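Local coordinates for acetyl-CoA acetyltransferase A (Ascaris suum, PDB 6BJA), which catalyses the thiolase reaction, the reversible condensation of two acetyl-CoA into acetoacetyl-CoA and free coenzyme A, as an acetyl-CoA C-acetyltransferase of lipid metabolism, at the interface of chains A and B and the interface of chains A and C. Sequence-based numbering; all coordinates share one arbitrary frame. Chains: chain A/B/C, Acetyl-CoA acetyltransferase A.

Contacts 1 and 2 lie about 17 Å apart, centre to centre, on one two-fold interface between chains A and B. Contact 3 joins chain A to chain C. Its centre is about 17 Å from that of contact 1 and about 10 Å from that of contact 2. Contacts 2 and 3 share A:Phe130, from strand 130-132, so the two interfaces adjoin on chain A. The centre of contact 1 is about 9 Å from A:Cys383, nearer the active site than the other two. The A-B contacts fit the tight dimer of thiolases, and contact 3 fits the assembly of four copies in the deposited model.

Contact 1: the interface of chains A and B. Residues chain A 92-94, 151, 385-386; chain B 70-71.
A:Val94 packs against B:Gln70 and B:Asn71 beside the thiolase active site. It directly precedes A:Cys95, the acyl-carrying nucleophile. The chain B residues reach it from a loop of the neighbouring subunit.

The apolar contacts centre on the two methyls of A:Val94. CG2 rests on CB of B:Asn71 at 3.6 Å. CG1 faces the carboxamide of B:Gln70, with its CD 4.0 Å away. The A:Val94 and B:Gln70 side chains run roughly at right angles. B:Gln70 is extended beyond CG (chi2 -176°), which carries its amide past the valine to A:Gly385. There B:Gln70 OE1 sits 3.4 Å from the carbonyl carbon C of A:Gly385, a packing contact. A:Gly385 follows strand 377-384. The lack of a side chain there probably allows this close approach. B:Asn71 has CG anti to the backbone N (chi1 -176°), which directs its amide alongside the A:Lys93 side chain. Its ND2 lies 4.0 Å from CA of A:Lys93.

Water carries a polar link across the interface. Water 1 lies 2.7 Å from A:Gly385 O. The amide nitrogen ND2 of B:Asn71 is 3.2 Å from water 1.

Within chain A, a hydrogen bond probably steadies the loop before the nucleophile. A:Val94 N donates to the side-chain oxygen OD1 of A:Asn92 at 2.8 Å. The donor lies nearly in line with the C=O bond, 166° at the oxygen.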
# COMPACT_ATOMS: atom_id res chain seq x y z
N ASN A 92 -7.53 -5.93 -25.47
CA ASN A 92 -7.61 -6.92 -24.41
C ASN A 92 -8.75 -7.88 -24.71
O ASN A 92 -9.91 -7.50 -24.67
CB ASN A 92 -7.83 -6.25 -23.04
CG ASN A 92 -7.89 -7.24 -21.89
OD1 ASN A 92 -7.90 -8.44 -22.09
ND2 ASN A 92 -7.94 -6.72 -20.67
N LYS A 93 -8.39 -9.11 -25.05
CA LYS A 93 -9.32 -10.21 -25.10
C LYS A 93 -8.72 -11.36 -24.27
O LYS A 93 -8.75 -12.55 -24.67
CB LYS A 93 -9.60 -10.62 -26.54
CG LYS A 93 -10.90 -11.41 -26.75
CD LYS A 93 -11.14 -11.56 -28.23
CE LYS A 93 -12.25 -12.51 -28.54
NZ LYS A 93 -13.54 -11.85 -28.43
N VAL A 94 -8.21 -10.99 -23.10
CA VAL A 94 -7.51 -11.90 -22.18
C VAL A 94 -6.53 -12.74 -22.99
O VAL A 94 -5.74 -12.16 -23.75
CB VAL A 94 -8.47 -12.76 -21.34
CG1 VAL A 94 -7.80 -13.08 -20.02
CG2 VAL A 94 -9.76 -12.01 -21.10
N ASP A 151 -7.22 -9.31 -12.68
CA ASP A 151 -7.35 -8.92 -14.08
C ASP A 151 -6.83 -9.98 -15.06
O ASP A 151 -7.00 -9.84 -16.27
CB ASP A 151 -6.62 -7.59 -14.31
CG ASP A 151 -7.28 -6.41 -13.57
OD1 ASP A 151 -8.47 -6.50 -13.20
OD2 ASP A 151 -6.59 -5.37 -13.39
N GLY A 385 -10.30 -16.70 -21.00
CA GLY A 385 -11.19 -16.48 -19.89
C GLY A 385 -12.37 -15.65 -20.33
O GLY A 385 -12.22 -14.68 -21.08
N GLY A 386 -13.55 -16.07 -19.89
CA GLY A 386 -14.80 -15.47 -20.31
C GLY A 386 -15.60 -16.31 -21.28
O GLY A 386 -16.77 -16.03 -21.55
N GLN B 70 -11.28 -9.48 -15.85
CA GLN B 70 -11.02 -9.85 -17.23
C GLN B 70 -11.93 -9.12 -18.20
O GLN B 70 -13.13 -9.07 -17.99
CB GLN B 70 -11.23 -11.36 -17.43
CG GLN B 70 -10.19 -12.23 -16.77
CD GLN B 70 -10.38 -13.71 -17.06
OE1 GLN B 70 -11.46 -14.16 -17.45
NE2 GLN B 70 -9.31 -14.47 -16.88
N ASN B 71 -11.34 -8.59 -19.27
CA ASN B 71 -12.05 -8.11 -20.47
C ASN B 71 -13.44 -7.56 -20.20
O ASN B 71 -14.43 -8.27 -20.37
CB ASN B 71 -12.10 -9.26 -21.49
CG ASN B 71 -12.73 -8.87 -22.82
OD1 ASN B 71 -12.96 -7.69 -23.13
ND2 ASN B 71 -13.00 -9.88 -23.64
O HOH W 1 -13.49 -12.34 -21.62

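Contact 2: the interface of chains A and B. Residues chain A 66, 129-131; chain B 66, 129-131.
A:Tyr131 and B:Tyr131 face each other across the two-fold axis of the thiolase dimer. Their short strands, 130-132 in each chain, form an antiparallel beta bridge at this residue.

The tight part includes the bridge itself, where B:Phe130 O sits 3.3 Å from A:Tyr131 CA. It continues between the two rings and the two alanines. The tyrosine side chains run alongside each other and point the same way. They touch along their CD1-CE1 sides, with CD1 of A:Tyr131 3.7 Å from CD1 of B:Tyr131. The ring planes are inclined by about 47°, so the pair is not a parallel stack. Each alanine serves both rings. The CB of B:Ala66 lies off one face of the A:Tyr131 ring, towards its phenol end, 3.7 Å from CE1. The same methyl lies in the ring plane of its own B:Tyr131, at the edge. A:Ala66 does the same in the twin half, and the two methyls meet across the axis, with A:Ala66 CB 3.9 Å from B:Ala66 CB. The tyrosine CG stands opposite the carbonyl carbon (chi1 -53°), and this sends each ring along the axis to the alanines.

The looser part lies outside this pair. B:Pro129 approaches the same face of A:Tyr131 as B:Ala66, but its CG stays 4.1 Å from CD1 of the ring. Further out, A:Phe130 and B:Phe130 turn their rings away from the axis.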
# COMPACT_ATOMS: atom_id res chain seq x y z
N ALA A 66 -1.88 -2.37 -16.27
CA ALA A 66 -1.71 -1.42 -15.16
C ALA A 66 -0.26 -0.98 -14.96
O ALA A 66 0.65 -1.81 -14.80
CB ALA A 66 -2.25 -2.01 -13.87
N PRO A 129 1.23 -5.09 -11.05
CA PRO A 129 1.30 -4.58 -9.68
C PRO A 129 0.20 -5.08 -8.77
O PRO A 129 -0.60 -5.93 -9.17
CB PRO A 129 1.15 -3.08 -9.88
CG PRO A 129 0.14 -3.00 -11.02
CD PRO A 129 0.56 -4.14 -11.95
N PHE A 130 0.17 -4.53 -7.56
CA PHE A 130 -0.93 -4.70 -6.65
C PHE A 130 -1.71 -3.40 -6.61
O PHE A 130 -1.15 -2.35 -6.88
CB PHE A 130 -0.46 -5.07 -5.24
CG PHE A 130 0.34 -6.34 -5.20
CD1 PHE A 130 -0.29 -7.56 -5.07
CD2 PHE A 130 1.70 -6.30 -5.30
CE1 PHE A 130 0.44 -8.72 -5.04
CE2 PHE A 130 2.44 -7.47 -5.28
CZ PHE A 130 1.79 -8.67 -5.14
N TYR A 131 -3.00 -3.50 -6.27
CA TYR A 131 -3.89 -2.35 -6.25
C TYR A 131 -4.31 -1.96 -4.84
O TYR A 131 -4.75 -2.81 -4.07
CB TYR A 131 -5.15 -2.65 -7.07
CG TYR A 131 -4.94 -3.14 -8.49
CD1 TYR A 131 -3.97 -2.58 -9.30
CD2 TYR A 131 -5.76 -4.13 -9.04
CE1 TYR A 131 -3.80 -2.99 -10.60
CE2 TYR A 131 -5.61 -4.55 -10.33
CZ TYR A 131 -4.62 -3.97 -11.11
OH TYR A 131 -4.45 -4.37 -12.42
N ALA B 66 -7.51 -1.12 -14.71
CA ALA B 66 -6.99 -1.81 -13.52
C ALA B 66 -8.05 -2.11 -12.47
O ALA B 66 -8.78 -1.21 -12.00
CB ALA B 66 -5.86 -1.00 -12.89
N PRO B 129 -7.41 2.80 -9.32
CA PRO B 129 -6.68 2.58 -8.07
C PRO B 129 -5.30 3.19 -8.04
O PRO B 129 -4.91 3.89 -8.97
CB PRO B 129 -6.58 1.06 -8.00
CG PRO B 129 -6.35 0.69 -9.46
CD PRO B 129 -7.29 1.64 -10.22
N PHE B 130 -4.58 2.90 -6.96
CA PHE B 130 -3.16 3.18 -6.86
C PHE B 130 -2.41 1.87 -6.99
O PHE B 130 -2.96 0.82 -6.69
CB PHE B 130 -2.81 3.86 -5.54
CG PHE B 130 -3.53 5.16 -5.32
CD1 PHE B 130 -3.01 6.34 -5.81
CD2 PHE B 130 -4.72 5.18 -4.65
CE1 PHE B 130 -3.68 7.52 -5.62
CE2 PHE B 130 -5.39 6.37 -4.46
CZ PHE B 130 -4.85 7.53 -4.95
N TYR B 131 -1.16 1.96 -7.44
CA TYR B 131 -0.34 0.78 -7.68
C TYR B 131 0.81 0.66 -6.69
O TYR B 131 1.55 1.62 -6.48
CB TYR B 131 0.25 0.83 -9.10
CG TYR B 131 -0.74 1.03 -10.23
CD1 TYR B 131 -1.96 0.38 -10.24
CD2 TYR B 131 -0.41 1.83 -11.33
CE1 TYR B 131 -2.84 0.53 -11.28
CE2 TYR B 131 -1.28 1.99 -12.38
CZ TYR B 131 -2.50 1.33 -12.35
OH TYR B 131 -3.38 1.46 -13.39

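Contact 3: the interface of chains A and C. Residues chain A 130, 146, 148-149; chain C 138-141.
A:Asp146 and C:Gly140 are joined by a hydrogen bond. The glycine N donates to the carboxylate oxygen OD2 at 2.8 Å, almost straight (170° at H). OD2 receives it on its anti lone pair, away from the other oxygen. That other oxygen, OD1, takes A:Leu148 N at the start of helix 147-153. This donor comes from above the carboxylate plane. Together the two donors would restrict the rotation of the carboxylate.

The C:Phe139 ring packs beside the carboxylate. OD2 of A:Asp146 lies above the ring plane but beyond its CG-CD1 rim, 3.6 Å from CD1 of C:Phe139. The phenyl CG is opposite its main-chain N (chi1 -178°), which extends the ring towards A:Leu148 and A:Gln149 of helix 147-153. A:Leu148 CB reaches the ring at CE1, 3.9 Å away. At the opposite rim, but on the same side of the ring plane, A:Gln149 NE2 comes to 3.6 Å from CE2. The amide and ring planes stand 75° apart. The amide oxygen OE1 turns to water 2, which also contacts A:Asp146 N and C:Gly140 O.

The CE1 edge of the A:Phe130 ring borders C:Pro138 O and C:Gly141, whose CA lies 3.8 Å from CE1 and out of the ring plane.

In tetrameric thiolases, a protruding loop joins two dimers. The segment C:Pro138 to C:Gly141 probably belongs to such a loop, and this docking would hold the tetramer together.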
# COMPACT_ATOMS: atom_id res chain seq x y z
N PHE A 130 0.17 -4.53 -7.56
CA PHE A 130 -0.93 -4.70 -6.65
C PHE A 130 -1.71 -3.40 -6.61
O PHE A 130 -1.15 -2.35 -6.88
CB PHE A 130 -0.46 -5.07 -5.24
CG PHE A 130 0.34 -6.34 -5.20
CD1 PHE A 130 -0.29 -7.56 -5.07
CD2 PHE A 130 1.70 -6.30 -5.30
CE1 PHE A 130 0.44 -8.72 -5.04
CE2 PHE A 130 2.44 -7.47 -5.28
CZ PHE A 130 1.79 -8.67 -5.14
N ASP A 146 -4.17 -8.37 -6.14
CA ASP A 146 -3.14 -8.78 -7.09
C ASP A 146 -3.66 -8.68 -8.52
O ASP A 146 -4.61 -9.36 -8.88
CB ASP A 146 -2.71 -10.21 -6.76
CG ASP A 146 -1.46 -10.64 -7.49
OD1 ASP A 146 -1.19 -10.11 -8.59
OD2 ASP A 146 -0.71 -11.48 -6.95
N LEU A 148 -2.55 -9.88 -11.15
CA LEU A 148 -2.49 -11.17 -11.85
C LEU A 148 -3.74 -11.98 -11.62
O LEU A 148 -4.25 -12.61 -12.54
CB LEU A 148 -1.27 -11.97 -11.39
CG LEU A 148 0.11 -11.42 -11.65
CD1 LEU A 148 1.11 -12.27 -10.89
CD2 LEU A 148 0.41 -11.46 -13.13
N GLN A 149 -4.22 -11.95 -10.39
CA GLN A 149 -5.44 -12.64 -10.02
C GLN A 149 -6.67 -11.95 -10.58
O GLN A 149 -7.43 -12.51 -11.35
CB GLN A 149 -5.51 -12.70 -8.51
CG GLN A 149 -6.37 -13.77 -7.92
CD GLN A 149 -6.03 -13.97 -6.46
OE1 GLN A 149 -6.13 -13.04 -5.65
NE2 GLN A 149 -5.57 -15.17 -6.11
N PRO C 138 3.15 -11.73 -1.50
CA PRO C 138 2.90 -12.98 -2.20
C PRO C 138 1.82 -12.84 -3.26
O PRO C 138 1.04 -11.88 -3.23
CB PRO C 138 2.43 -13.92 -1.08
CG PRO C 138 1.81 -13.02 -0.10
CD PRO C 138 2.60 -11.75 -0.13
N PHE C 139 1.79 -13.80 -4.18
CA PHE C 139 0.67 -13.95 -5.09
C PHE C 139 -0.65 -13.90 -4.33
O PHE C 139 -0.83 -14.59 -3.32
CB PHE C 139 0.78 -15.26 -5.86
CG PHE C 139 -0.32 -15.46 -6.85
CD1 PHE C 139 -0.24 -14.89 -8.11
CD2 PHE C 139 -1.43 -16.22 -6.53
CE1 PHE C 139 -1.26 -15.07 -9.03
CE2 PHE C 139 -2.45 -16.39 -7.44
CZ PHE C 139 -2.36 -15.82 -8.70
N GLY C 140 -1.56 -13.07 -4.81
CA GLY C 140 -2.86 -12.91 -4.20
C GLY C 140 -2.95 -11.70 -3.29
O GLY C 140 -4.01 -11.38 -2.80
N GLY C 141 -1.82 -11.05 -3.06
CA GLY C 141 -1.81 -9.86 -2.23
C GLY C 141 -1.74 -10.15 -0.74
O GLY C 141 -1.41 -11.26 -0.30
O HOH W 2 -5.86 -10.54 -5.25